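Local coordinates for putative ATP-grasp superfamily protein (Archaeoglobus fulgidus, PDB 3DF7) that is of unknown function but, as a putative member of the ATP-grasp superfamily, probably binds ATP and a metal ion, at residues V172-G177 with E215-V220; Y115-G120 with C222-N227; M27-F32 with C51-P56; T20-L25 with P290-G295. All coordinates share one frame; numbering follows the deposited sequence.

Contact 1 (V172-G177 with E215-V220); sequences VSLAVG and EAVRAV
In the helix-on-sheet layer of the ATP-grasp domain, Val172 and Leu174 of strand 168-176 meet Ala216, Val217 and Val220 of helix 206-220. Val172 sets its whole branch point against the alanine methyl, with Val172 CB 3.7 Å from Ala216 CB and both of its methyls close to the same atom. Two residues on, Leu174 spreads over Ala216, Val217 and Val220. Its CG stands anti to the carbonyl carbon (chi1 -57°), and of its two methyls CD1 does most of the touching: it lies 3.8 Å from Val220 CG1 and nearly as close to Val220 CG2, the two side chains crossing obliquely. The same methyl also approaches the helix backbone, 3.9 Å from Ala216 O, while Leu174 CD2 turns to Val217 CG2 at 4.2 Å. The helix lies over one face of the antiparallel sheet; the axes of 172-176 and 215-220 approach to 9.6 Å at 51°, with no hydrogen bond between the two segments. Ala216 meets both Val172 and Leu174, whereas Val220, one helical turn on, meets Leu174 alone of the two. Val220 also rests on Val230 and Val232 of strand 228-236, and on Val180 of strand 180-191, the two strands that flank 168-176 in the sheet.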
# COMPACT_ATOMS: atom_id res chain seq x y z
N VAL A 172 -0.02 -9.07 2.95
CA VAL A 172 -0.42 -9.09 4.35
C VAL A 172 -0.44 -7.67 4.87
O VAL A 172 0.54 -6.93 4.71
CB VAL A 172 0.57 -9.92 5.20
CG1 VAL A 172 0.12 -9.93 6.66
CG2 VAL A 172 0.64 -11.35 4.67
N SER A 173 -1.58 -7.28 5.45
CA SER A 173 -1.75 -5.95 6.00
C SER A 173 -1.39 -6.04 7.48
O SER A 173 -2.03 -6.77 8.24
CB SER A 173 -3.20 -5.48 5.85
OG SER A 173 -3.59 -5.46 4.48
N LEU A 174 -0.37 -5.29 7.88
CA LEU A 174 0.09 -5.30 9.26
C LEU A 174 0.03 -3.94 9.93
O LEU A 174 0.12 -2.89 9.28
CB LEU A 174 1.53 -5.81 9.31
CG LEU A 174 1.86 -7.19 8.72
CD1 LEU A 174 3.37 -7.37 8.64
CD2 LEU A 174 1.25 -8.28 9.57
N ALA A 175 -0.13 -3.96 11.25
CA ALA A 175 -0.14 -2.75 12.06
C ALA A 175 1.16 -2.85 12.85
O ALA A 175 1.30 -3.73 13.71
CB ALA A 175 -1.34 -2.75 13.01
N VAL A 176 2.11 -1.97 12.54
CA VAL A 176 3.41 -1.99 13.20
C VAL A 176 3.52 -0.93 14.30
O VAL A 176 3.44 0.27 14.03
CB VAL A 176 4.54 -1.77 12.18
CG1 VAL A 176 5.91 -1.93 12.85
CG2 VAL A 176 4.40 -2.75 11.03
N GLY A 177 3.72 -1.40 15.53
CA GLY A 177 3.85 -0.49 16.65
C GLY A 177 4.73 -1.14 17.70
O GLY A 177 5.82 -1.61 17.39
N GLU A 215 5.92 -15.08 8.08
CA GLU A 215 7.03 -14.55 7.29
C GLU A 215 6.89 -13.06 7.02
O GLU A 215 7.90 -12.37 6.88
CB GLU A 215 7.16 -15.33 5.98
CG GLU A 215 7.52 -16.81 6.19
CD GLU A 215 8.58 -17.00 7.26
OE1 GLU A 215 9.66 -16.38 7.16
OE2 GLU A 215 8.34 -17.78 8.21
N ALA A 216 5.66 -12.56 6.93
CA ALA A 216 5.45 -11.14 6.70
C ALA A 216 5.94 -10.37 7.92
O ALA A 216 6.61 -9.35 7.81
CB ALA A 216 3.97 -10.84 6.47
N VAL A 217 5.61 -10.89 9.10
CA VAL A 217 6.03 -10.28 10.35
C VAL A 217 7.55 -10.30 10.43
O VAL A 217 8.17 -9.31 10.79
CB VAL A 217 5.44 -11.02 11.57
CG1 VAL A 217 6.07 -10.49 12.86
CG2 VAL A 217 3.93 -10.83 11.61
N ARG A 218 8.14 -11.45 10.09
CA ARG A 218 9.59 -11.60 10.14
C ARG A 218 10.26 -10.55 9.25
O ARG A 218 11.31 -10.01 9.61
CB ARG A 218 9.98 -13.01 9.67
CG ARG A 218 11.40 -13.42 10.10
CD ARG A 218 11.81 -14.76 9.49
NE ARG A 218 10.79 -15.79 9.69
CZ ARG A 218 10.44 -16.29 10.87
NH1 ARG A 218 11.02 -15.88 11.99
NH2 ARG A 218 9.49 -17.21 10.93
N ALA A 219 9.64 -10.26 8.11
CA ALA A 219 10.17 -9.28 7.17
C ALA A 219 10.17 -7.86 7.73
O ALA A 219 11.18 -7.16 7.66
CB ALA A 219 9.36 -9.32 5.87
N VAL A 220 9.03 -7.42 8.27
CA VAL A 220 8.95 -6.06 8.79
C VAL A 220 9.81 -5.84 10.03
O VAL A 220 10.28 -4.73 10.26
CB VAL A 220 7.48 -5.65 9.11
CG1 VAL A 220 6.66 -5.65 7.81
CG2 VAL A 220 6.87 -6.58 10.13

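Contact 2 (Y115-G120 with C222-N227); sequences YKKLRG and CVEGLN
Lys117, near the end of helix 111-118, donates a hydrogen bond from NZ to the backbone carbonyl of Cys222, with NZ 2.7 Å from Cys222 O. The nitrogen approaches at a C=O...N angle of 146° and stands tilted 33° from the carbonyl plane. The lysine chain leaves with CG anti to the backbone N and is then bent at chi2 (76°) and again at chi4, the second bend placing NZ beside the carbonyl. Glu224 bends as well, at its own chi2, and its OE1 lies 3.9 Å from Lys117 NZ, a long salt bridge. Because Cys222 O and Glu224 OE1 are both acceptors and close together, the positive charge of the lysine probably eases their repulsion. An alanine in place of Lys117 would probably leave Cys222 O without this donor and Glu224 without its positive partner here. Beside this polar grip, Leu118 provides an apolar one through a single methyl: CD2 lies 3.7 Å from Cys222 CB and 4.0 Å from Cys222 SG, with Val223 CG2 a looser neighbour. Within the ATP-grasp domain the contact ties the end of helix 111-118 to the connection between helix 206-220 and strand 228-236, where Val223 to Leu226 form a type II beta turn. Helix 102-108 packs on Lys117 through Val107 and on Val223 through Ala104, while Leu118 rests on Val242 and Ile245 of strand 240-246.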
# COMPACT_ATOMS: atom_id res chain seq x y z
N TYR A 115 16.26 -5.86 -0.91
CA TYR A 115 16.76 -7.22 -1.08
C TYR A 115 17.94 -7.47 -0.12
O TYR A 115 17.96 -8.47 0.60
CB TYR A 115 17.21 -7.43 -2.52
CG TYR A 115 18.10 -8.65 -2.71
CD1 TYR A 115 17.62 -9.94 -2.49
CD2 TYR A 115 19.43 -8.50 -3.11
CE1 TYR A 115 18.44 -11.06 -2.65
CE2 TYR A 115 20.26 -9.61 -3.27
CZ TYR A 115 19.76 -10.88 -3.04
OH TYR A 115 20.59 -11.97 -3.21
N LYS A 116 18.91 -6.57 -0.12
CA LYS A 116 20.07 -6.74 0.76
C LYS A 116 19.68 -6.68 2.23
O LYS A 116 20.30 -7.33 3.07
CB LYS A 116 21.13 -5.67 0.46
CG LYS A 116 21.63 -5.69 -0.98
CD LYS A 116 22.86 -4.80 -1.18
CE LYS A 116 22.56 -3.35 -0.88
NZ LYS A 116 23.76 -2.49 -1.10
N LYS A 117 18.65 -5.91 2.54
CA LYS A 117 18.20 -5.78 3.92
C LYS A 117 17.52 -7.06 4.42
O LYS A 117 17.74 -7.47 5.55
CB LYS A 117 17.21 -4.61 4.04
CG LYS A 117 16.90 -4.20 5.47
CD LYS A 117 18.05 -3.40 6.07
CE LYS A 117 17.79 -3.04 7.52
NZ LYS A 117 17.78 -4.24 8.40
N LEU A 118 16.73 -7.68 3.56
CA LEU A 118 15.98 -8.89 3.93
C LEU A 118 16.61 -10.27 3.71
O LEU A 118 16.36 -11.19 4.49
CB LEU A 118 14.63 -8.89 3.22
CG LEU A 118 13.71 -7.68 3.42
CD1 LEU A 118 12.47 -7.85 2.54
CD2 LEU A 118 13.32 -7.56 4.88
N ARG A 119 17.43 -10.41 2.67
CA ARG A 119 18.00 -11.71 2.31
C ARG A 119 18.49 -12.66 3.39
O ARG A 119 18.30 -13.87 3.28
CB ARG A 119 19.10 -11.54 1.25
CG ARG A 119 20.28 -10.70 1.68
CD ARG A 119 21.34 -10.69 0.58
NE ARG A 119 22.38 -9.71 0.84
CZ ARG A 119 23.38 -9.44 0.01
NH1 ARG A 119 23.47 -10.09 -1.15
NH2 ARG A 119 24.26 -8.51 0.32
N GLY A 120 19.12 -12.14 4.44
CA GLY A 120 19.59 -13.03 5.48
C GLY A 120 18.64 -13.19 6.65
O GLY A 120 18.95 -13.87 7.63
N CYS A 222 12.65 -6.64 10.33
CA CYS A 222 14.00 -6.39 9.82
C CYS A 222 14.27 -4.92 9.56
O CYS A 222 15.41 -4.47 9.62
CB CYS A 222 14.22 -7.12 8.48
SG CYS A 222 14.33 -8.89 8.55
N VAL A 223 13.21 -4.17 9.25
CA VAL A 223 13.35 -2.76 8.92
C VAL A 223 12.95 -1.78 10.01
O VAL A 223 11.76 -1.54 10.25
CB VAL A 223 12.52 -2.43 7.65
CG1 VAL A 223 12.89 -1.06 7.13
CG2 VAL A 223 12.74 -3.50 6.59
N GLU A 224 13.95 -1.19 10.66
CA GLU A 224 13.68 -0.22 11.72
C GLU A 224 13.03 1.02 11.11
O GLU A 224 13.44 1.48 10.04
CB GLU A 224 14.98 0.19 12.41
CG GLU A 224 15.59 -0.90 13.27
CD GLU A 224 15.87 -2.18 12.50
OE1 GLU A 224 16.48 -2.10 11.41
OE2 GLU A 224 15.47 -3.26 12.99
N GLY A 225 12.01 1.54 11.77
CA GLY A 225 11.34 2.72 11.26
C GLY A 225 9.93 2.47 10.74
O GLY A 225 9.13 3.39 10.66
N LEU A 226 9.63 1.23 10.38
CA LEU A 226 8.28 0.93 9.90
C LEU A 226 7.36 1.23 11.06
O LEU A 226 7.69 0.97 12.21
CB LEU A 226 8.16 -0.54 9.48
CG LEU A 226 8.94 -0.88 8.21
CD1 LEU A 226 8.75 -2.35 7.88
CD2 LEU A 226 8.44 -0.00 7.06
N ASN A 227 6.19 1.79 10.75
CA ASN A 227 5.24 2.15 11.78
C ASN A 227 3.86 2.33 11.16
O ASN A 227 3.74 2.82 10.05
CB ASN A 227 5.69 3.46 12.45
CG ASN A 227 4.66 4.01 13.41
OD1 ASN A 227 4.01 5.03 13.13
ND2 ASN A 227 4.49 3.35 14.54

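Contact 3 (M27-F32 with C51-P56); sequences MFKSAF and CLFTLP
An aromatic cluster of Phe28, Phe32 and Phe53 joins helix 18-35 to the loop that follows strand 40-42. Phe53 comes from the loop and meets both helix rings, in each case edge-to-face but with its role reversed. Toward Phe28 it offers a face: Phe28 CE2 stands 3.7 Å above the plane of the Phe53 ring, over its centre, and the two planes are perpendicular at 90°, a T-shaped pair with centroids 4.9 Å apart. Toward Phe32 it offers its edge, Phe53 CD2 lying 4.2 Å above the Phe32 plane and offset toward the rim, with the planes at 66°. Being one turn apart, Phe28 and Phe32 leave the same side of the helix, and a shared chi1 of -177° sets CG anti to the backbone N in both. Backbone joins in as well, with Lys29 CA at the edge of the Phe53 ring. Leu55 fills in beside the cluster, its CD1 3.9 Å from Phe28 CZ, tip to tip, and 3.8 Å from Phe32 CE1. Thr54, the centre of an inverse gamma turn, brings OG1 to the edge of Phe32, 3.5 Å from CZ. An alanine in place of Phe53 would probably open a gap between loop and helix and leave the rings of Phe28 and Phe32 without their shared aromatic partner. With no hydrogen bond between the two segments, this part of the loop is held to the helix by ring packing and apolar contact, with the threonine hydroxyl at the margin.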
# COMPACT_ATOMS: atom_id res chain seq x y z
N MSE A 27 -8.14 4.85 -1.97
CA MSE A 27 -7.47 4.80 -0.68
C MSE A 27 -7.71 6.08 0.11
O MSE A 27 -7.92 6.03 1.32
CB MSE A 27 -5.97 4.57 -0.85
CG MSE A 27 -5.59 3.13 -1.18
SE MSE A 27 -3.67 2.83 -1.18
CE MSE A 27 -3.36 3.12 -3.06
N PHE A 28 -7.67 7.23 -0.56
CA PHE A 28 -7.89 8.49 0.14
C PHE A 28 -9.31 8.53 0.71
O PHE A 28 -9.52 8.91 1.87
CB PHE A 28 -7.70 9.69 -0.80
CG PHE A 28 -7.85 11.02 -0.11
CD1 PHE A 28 -6.78 11.58 0.59
CD2 PHE A 28 -9.06 11.71 -0.15
CE1 PHE A 28 -6.92 12.80 1.25
CE2 PHE A 28 -9.21 12.93 0.52
CZ PHE A 28 -8.14 13.48 1.21
N LYS A 29 -10.29 8.15 -0.11
CA LYS A 29 -11.68 8.14 0.33
C LYS A 29 -11.83 7.22 1.53
O LYS A 29 -12.42 7.58 2.55
CB LYS A 29 -12.58 7.65 -0.82
CG LYS A 29 -14.07 7.61 -0.48
CD LYS A 29 -14.86 6.94 -1.61
CE LYS A 29 -16.36 7.04 -1.39
NZ LYS A 29 -16.78 6.57 -0.04
N SER A 30 -11.25 6.02 1.42
CA SER A 30 -11.32 5.04 2.49
C SER A 30 -10.64 5.55 3.77
O SER A 30 -11.16 5.36 4.87
CB SER A 30 -10.66 3.73 2.04
OG SER A 30 -10.65 2.79 3.10
N ALA A 31 -9.49 6.20 3.62
CA ALA A 31 -8.75 6.74 4.76
C ALA A 31 -9.51 7.92 5.37
O ALA A 31 -9.56 8.07 6.59
CB ALA A 31 -7.35 7.18 4.33
N PHE A 32 -10.09 8.75 4.52
CA PHE A 32 -10.84 9.91 4.97
C PHE A 32 -12.04 9.46 5.83
O PHE A 32 -12.25 9.95 6.94
CB PHE A 32 -11.35 10.71 3.77
CG PHE A 32 -12.09 11.96 4.13
CD1 PHE A 32 -11.40 13.14 4.39
CD2 PHE A 32 -13.48 11.96 4.24
CE1 PHE A 32 -12.08 14.30 4.76
CE2 PHE A 32 -14.17 13.12 4.60
CZ PHE A 32 -13.47 14.29 4.86
N CYS A 51 -15.74 18.08 -5.59
CA CYS A 51 -17.11 17.68 -5.30
C CYS A 51 -17.25 16.42 -4.45
O CYS A 51 -18.35 16.08 -4.00
CB CYS A 51 -17.87 17.45 -6.61
SG CYS A 51 -17.24 16.04 -7.58
N LEU A 52 -16.14 15.73 -4.21
CA LEU A 52 -16.17 14.48 -3.46
C LEU A 52 -15.82 14.57 -1.98
O LEU A 52 -16.17 13.68 -1.20
CB LEU A 52 -15.22 13.47 -4.11
CG LEU A 52 -15.38 13.17 -5.60
CD1 LEU A 52 -14.31 12.18 -6.03
CD2 LEU A 52 -16.77 12.61 -5.88
N PHE A 53 -15.15 15.64 -1.57
CA PHE A 53 -14.75 15.77 -0.18
C PHE A 53 -15.02 17.12 0.47
O PHE A 53 -15.00 18.15 -0.19
CB PHE A 53 -13.26 15.44 -0.04
CG PHE A 53 -12.88 14.12 -0.63
CD1 PHE A 53 -12.35 14.03 -1.92
CD2 PHE A 53 -13.06 12.94 0.10
CE1 PHE A 53 -12.00 12.80 -2.47
CE2 PHE A 53 -12.72 11.70 -0.45
CZ PHE A 53 -12.19 11.64 -1.74
N THR A 54 -15.27 17.08 1.78
CA THR A 54 -15.52 18.29 2.54
C THR A 54 -14.19 18.90 2.98
O THR A 54 -13.93 19.07 4.17
CB THR A 54 -16.40 17.99 3.76
OG1 THR A 54 -15.90 16.84 4.44
CG2 THR A 54 -17.85 17.74 3.32
N LEU A 55 -13.34 19.19 2.00
CA LEU A 55 -12.04 19.80 2.23
C LEU A 55 -11.83 20.88 1.17
O LEU A 55 -12.46 20.84 0.10
CB LEU A 55 -10.93 18.76 2.11
CG LEU A 55 -10.83 17.70 3.21
CD1 LEU A 55 -9.85 16.61 2.80
CD2 LEU A 55 -10.38 18.36 4.50
N PRO A 56 -10.97 21.86 1.45
CA PRO A 56 -10.74 22.91 0.45
C PRO A 56 -9.86 22.39 -0.68
O PRO A 56 -9.20 21.36 -0.55
CB PRO A 56 -10.06 24.00 1.26
CG PRO A 56 -9.24 23.21 2.23
CD PRO A 56 -10.22 22.14 2.68

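Contact 4 (T20-L25 with P290-G295); sequences TAVEGL and PYVSVG
Leu25 of helix 18-35 lies over Val292 and Val294 of the short edge strand 292-294, and its side chain can be followed outward from the helix. CB points toward the strand and leads to CG, which is anti to the backbone N (chi1 175°) and comes 4.1 Å from Val292 CB. Beyond it, CD2 is the working tip: it lies 3.5 Å from Ser293 O and also touches Val294 CG2 and Val292 CB, so one methyl bridges three consecutive strand residues. CD1 turns to Phe53 instead. One turn back, Ala21 CB meets the other methyl of Val294, CG1, at 3.8 Å. Val22 CA is 3.7 Å from Val294 CG2, and Val22 CG2 packs 4.0 Å from Val292 CG2. Val294 thus touches three helix residues, Ala21 at CG1 and both Leu25 and Val22 at CG2. The axes of 20-25 and 292-294 approach to 7.4 Å and run largely antiparallel, at 146°. Strand 292-294 is one of the two outermost strands of the eight-stranded sheet, paired with 297-303, where Tyr291 and Val292 form a classic beta bulge opposite Leu299; Val22 also touches Leu299, and Ala10 and Thr11 of helix 9-12 pack on Ala21 and Leu25.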
# COMPACT_ATOMS: atom_id res chain seq x y z
N THR A 20 -3.87 4.34 -12.33
CA THR A 20 -3.26 4.35 -11.01
C THR A 20 -4.01 5.31 -10.09
O THR A 20 -4.13 5.07 -8.89
CB THR A 20 -1.78 4.79 -11.08
OG1 THR A 20 -1.06 3.90 -11.93
CG2 THR A 20 -1.15 4.78 -9.69
N ALA A 21 -4.51 6.40 -10.67
CA ALA A 21 -5.23 7.40 -9.90
C ALA A 21 -6.48 6.85 -9.22
O ALA A 21 -6.81 7.27 -8.11
CB ALA A 21 -5.61 8.57 -10.81
N VAL A 22 -7.17 5.93 -9.87
CA VAL A 22 -8.39 5.38 -9.29
C VAL A 22 -8.10 4.65 -7.98
O VAL A 22 -8.91 4.68 -7.05
CB VAL A 22 -9.12 4.44 -10.29
CG1 VAL A 22 -8.43 3.08 -10.37
CG2 VAL A 22 -10.58 4.31 -9.88
N GLU A 23 -6.93 4.01 -7.89
CA GLU A 23 -6.55 3.31 -6.67
C GLU A 23 -6.22 4.32 -5.57
O GLU A 23 -6.63 4.16 -4.42
CB GLU A 23 -5.34 2.40 -6.92
CG GLU A 23 -5.67 1.16 -7.74
CD GLU A 23 -4.48 0.22 -7.87
OE1 GLU A 23 -3.95 -0.21 -6.83
OE2 GLU A 23 -4.08 -0.08 -9.01
N GLY A 24 -5.47 5.36 -5.93
CA GLY A 24 -5.12 6.37 -4.94
C GLY A 24 -6.37 7.07 -4.41
O GLY A 24 -6.49 7.30 -3.20
N LEU A 25 -7.29 7.40 -5.31
CA LEU A 25 -8.52 8.06 -4.91
C LEU A 25 -9.32 7.17 -3.96
O LEU A 25 -9.89 7.65 -2.98
CB LEU A 25 -9.37 8.38 -6.15
CG LEU A 25 -10.76 8.96 -5.87
CD1 LEU A 25 -10.64 10.27 -5.08
CD2 LEU A 25 -11.48 9.21 -7.19
N PRO A 290 -19.44 1.45 -9.21
CA PRO A 290 -18.11 1.58 -8.63
C PRO A 290 -18.07 2.22 -7.25
O PRO A 290 -19.06 2.79 -6.79
CB PRO A 290 -17.39 2.44 -9.66
CG PRO A 290 -18.47 3.43 -10.02
CD PRO A 290 -19.71 2.55 -10.16
N TYR A 291 -16.92 2.11 -6.61
CA TYR A 291 -16.69 2.70 -5.30
C TYR A 291 -16.25 4.14 -5.62
O TYR A 291 -16.71 5.09 -5.00
CB TYR A 291 -15.59 1.94 -4.57
CG TYR A 291 -15.13 2.56 -3.26
CD1 TYR A 291 -16.02 2.81 -2.22
CD2 TYR A 291 -13.78 2.89 -3.07
CE1 TYR A 291 -15.59 3.36 -1.01
CE2 TYR A 291 -13.34 3.44 -1.87
CZ TYR A 291 -14.24 3.67 -0.84
OH TYR A 291 -13.80 4.19 0.35
N VAL A 292 -15.35 4.26 -6.59
CA VAL A 292 -14.84 5.55 -7.06
C VAL A 292 -14.47 5.42 -8.52
O VAL A 292 -14.23 4.32 -9.02
CB VAL A 292 -13.58 6.04 -6.28
CG1 VAL A 292 -13.92 6.28 -4.82
CG2 VAL A 292 -12.44 5.03 -6.43
N SER A 293 -14.42 6.55 -9.22
CA SER A 293 -14.07 6.56 -10.64
C SER A 293 -13.10 7.70 -10.95
O SER A 293 -13.09 8.72 -10.26
CB SER A 293 -15.32 6.76 -11.51
OG SER A 293 -16.33 5.81 -11.20
N VAL A 294 -12.27 7.50 -11.97
CA VAL A 294 -11.33 8.50 -12.45
C VAL A 294 -11.29 8.29 -13.96
O VAL A 294 -10.76 7.28 -14.43
CB VAL A 294 -9.92 8.32 -11.86
CG1 VAL A 294 -8.96 9.31 -12.52
CG2 VAL A 294 -9.94 8.55 -10.36
N GLY A 295 -11.84 9.23 -14.71
CA GLY A 295 -11.87 9.08 -16.15
C GLY A 295 -12.75 7.88 -16.47
O GLY A 295 -13.86 7.78 -15.94

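In the fold
Contacts 1, 2 and 4 are buried, whereas contact 3 lies nearer the surface. Contacts 1 and 2 adjoin within the ATP-grasp domain, the first on helix 206-220 and the second on the loop just after it; Leu118 CD2 touches Ala219 O between them. Contacts 3 and 4 share helix 18-35 and meet where Lys29 packs on Tyr291 and Val292. The two pairs sit on opposite sides of the chain's centre, yet contacts 1 and 4 reach the same eight-stranded sheet. Their chemistry differs: aliphatic packing of helix on strand in contacts 1 and 4, aromatic rings in contact 3, and in contact 2 a lysine-to-carbonyl hydrogen bond and a long ion pair beside apolar packing.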